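Local coordinates for protein alpha-L-rhamnosidase (PDB 6GSZ) that probably releases terminal non-reducing alpha-L-rhamnose from alpha-L-rhamnosides by hydrolysis, and binds calcium, at residues G430-S435 / S769-V774. Residues are numbered along the deposited sequence; the frame is centred on the assembly and turned at random.
Sequences GYFECS and SWLHEV
Leu-771 CB sits over the middle of one face of the Phe-432 ring, 4.0 Å from its centroid and almost on the ring normal, a CH-pi contact over the face. The carbonyl oxygen of Leu-771 also lies on that side of the ring plane, displaced beyond the rim, with Leu-771 O 3.6 Å from Phe-432 CE1. Further out along the leucine, Leu-771 CD1 lies 4.2 Å from Phe-432 CE2, and the two side chains cross at about a right angle. At the imidazole of His-772 the approach is edgewise: CB of Phe-432 lies close to the plane of that ring, 4.3 Å from His-772 CD2. The phenyl reaches the helix because its CG stands anti to the backbone N (chi1 172°), with the ring extended from the strand toward Leu-771. The polar end of the imidazole is engaged elsewhere: NE2 of His-772 hydrogen-bonds His-443, while Phe-483 stacks on the ring, and together these limit its rotation. What results is a worked example of an edge strand packed on an alpha-helical barrel of the six-hairpin glycosidase type. Strand 430-434 is the outermost strand of a five-stranded antiparallel sheet, paired with strand 800-807, and its phenylalanine, also touching Ile-439 of helix 437-453, joins that sheet to helix 768-775, with helix 712-719 meeting Leu-771 through Leu-719.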
loop_
_atom_site.group_PDB
_atom_site.type_symbol
_atom_site.label_atom_id
_atom_site.label_comp_id
_atom_site.label_asym_id
_atom_site.label_seq_id
_atom_site.Cartn_x
_atom_site.Cartn_y
_atom_site.Cartn_z
ATOM N N GLY A 430 5.195 -9.243 7.991
ATOM C CA GLY A 430 6.337 -8.866 8.817
ATOM C C GLY A 430 5.949 -8.351 10.179
ATOM O O GLY A 430 4.990 -7.564 10.299
ATOM N N TYR A 431 6.692 -8.774 11.204
ATOM C CA TYR A 431 6.372 -8.524 12.598
ATOM C C TYR A 431 7.658 -8.162 13.337
ATOM O O TYR A 431 8.711 -8.755 13.064
ATOM C CB TYR A 431 5.733 -9.745 13.249
ATOM C CG TYR A 431 4.532 -10.318 12.540
ATOM C CD1 TYR A 431 4.680 -11.133 11.426
ATOM C CD2 TYR A 431 3.248 -10.004 12.947
ATOM C CE1 TYR A 431 3.597 -11.676 10.766
ATOM C CE2 TYR A 431 2.141 -10.525 12.280
ATOM C CZ TYR A 431 2.321 -11.337 11.177
ATOM O OH TYR A 431 1.256 -11.873 10.524
ATOM N N PHE A 432 7.536 -7.312 14.357
ATOM C CA PHE A 432 8.681 -6.911 15.146
ATOM C C PHE A 432 8.229 -6.491 16.544
ATOM O O PHE A 432 7.303 -5.663 16.677
ATOM C CB PHE A 432 9.428 -5.753 14.466
ATOM C CG PHE A 432 10.516 -5.161 15.325
ATOM C CD1 PHE A 432 11.810 -5.688 15.342
ATOM C CD2 PHE A 432 10.215 -4.141 16.207
ATOM C CE1 PHE A 432 12.784 -5.145 16.177
ATOM C CE2 PHE A 432 11.198 -3.615 17.041
ATOM C CZ PHE A 432 12.481 -4.108 17.022
ATOM N N GLU A 433 8.945 -6.960 17.566
ATOM C CA GLU A 433 8.807 -6.402 18.907
ATOM C C GLU A 433 10.153 -6.558 19.614
ATOM O O GLU A 433 10.980 -7.388 19.217
ATOM C CB GLU A 433 7.692 -7.081 19.695
ATOM C CG GLU A 433 7.846 -8.556 19.864
ATOM C CD GLU A 433 6.667 -9.127 20.635
ATOM O OE1 GLU A 433 6.482 -8.751 21.797
ATOM O OE2 GLU A 433 5.907 -9.878 20.055
ATOM N N CYS A 434 10.338 -5.780 20.682
ATOM C CA CYS A 434 11.559 -5.884 21.412
ATOM C C CYS A 434 11.314 -5.547 22.872
ATOM O O CYS A 434 10.216 -5.249 23.259
ATOM C CB CYS A 434 12.654 -5.035 20.780
ATOM S SG CYS A 434 12.413 -3.250 20.974
ATOM N N SER A 435 12.378 -5.609 23.681
ATOM C CA SER A 435 12.280 -5.391 25.113
ATOM C C SER A 435 11.973 -3.937 25.489
ATOM O O SER A 435 11.551 -3.695 26.616
ATOM C CB SER A 435 13.561 -5.872 25.807
ATOM O OG SER A 435 14.697 -5.094 25.421
ATOM N N SER A 769 12.591 -0.285 8.477
ATOM C CA SER A 769 13.536 -1.225 7.846
ATOM C C SER A 769 14.778 -1.452 8.692
ATOM O O SER A 769 15.367 -2.522 8.600
ATOM C CB SER A 769 13.921 -0.806 6.445
ATOM O OG SER A 769 14.586 0.431 6.419
ATOM N N TRP A 770 15.185 -0.439 9.458
ATOM C CA TRP A 770 16.344 -0.615 10.342
ATOM C C TRP A 770 15.960 -1.544 11.499
ATOM O O TRP A 770 16.762 -2.391 11.950
ATOM C CB TRP A 770 16.874 0.729 10.851
ATOM C CG TRP A 770 18.252 0.662 11.429
ATOM C CD1 TRP A 770 19.403 0.783 10.722
ATOM C CD2 TRP A 770 18.604 0.538 12.813
ATOM N NE1 TRP A 770 20.466 0.678 11.568
ATOM C CE2 TRP A 770 20.017 0.493 12.848
ATOM C CE3 TRP A 770 17.895 0.397 14.014
ATOM C CZ2 TRP A 770 20.722 0.372 14.042
ATOM C CZ3 TRP A 770 18.601 0.273 15.189
ATOM C CH2 TRP A 770 19.995 0.271 15.201
ATOM N N LEU A 771 14.755 -1.390 12.041
ATOM C CA LEU A 771 14.265 -2.325 13.061
ATOM C C LEU A 771 14.280 -3.759 12.521
ATOM O O LEU A 771 14.748 -4.696 13.170
ATOM C CB LEU A 771 12.856 -1.951 13.509
ATOM C CG LEU A 771 12.629 -0.516 13.982
ATOM C CD1 LEU A 771 11.190 -0.319 14.450
ATOM C CD2 LEU A 771 13.556 -0.000 15.015
ATOM N N HIS A 772 13.832 -3.929 11.290
ATOM C CA HIS A 772 13.713 -5.256 10.705
ATOM C C HIS A 772 15.103 -5.848 10.448
ATOM O O HIS A 772 15.311 -7.069 10.682
ATOM C CB HIS A 772 12.911 -5.233 9.387
ATOM C CG HIS A 772 11.538 -4.641 9.482
ATOM N ND1 HIS A 772 10.987 -3.981 8.407
ATOM C CD2 HIS A 772 10.630 -4.613 10.485
ATOM C CE1 HIS A 772 9.771 -3.588 8.771
ATOM N NE2 HIS A 772 9.521 -3.962 10.038
ATOM N N GLU A 773 15.957 -5.049 9.788
ATOM C CA GLU A 773 17.196 -5.592 9.193
ATOM C C GLU A 773 18.386 -5.593 10.159
ATOM O O GLU A 773 19.296 -6.395 9.977
ATOM C CB GLU A 773 17.624 -4.794 7.963
ATOM C CG GLU A 773 16.581 -4.800 6.848
ATOM C CD GLU A 773 17.047 -4.105 5.575
ATOM O OE1 GLU A 773 18.262 -3.776 5.462
ATOM O OE2 GLU A 773 16.182 -3.816 4.730
ATOM N N VAL A 774 18.404 -4.694 11.127
ATOM C CA VAL A 774 19.567 -4.543 11.988
ATOM C C VAL A 774 19.239 -5.036 13.401
ATOM O O VAL A 774 19.936 -5.903 13.933
ATOM C CB VAL A 774 20.116 -3.102 11.966
ATOM C CG1 VAL A 774 21.293 -2.987 12.889
ATOM C CG2 VAL A 774 20.525 -2.693 10.555
#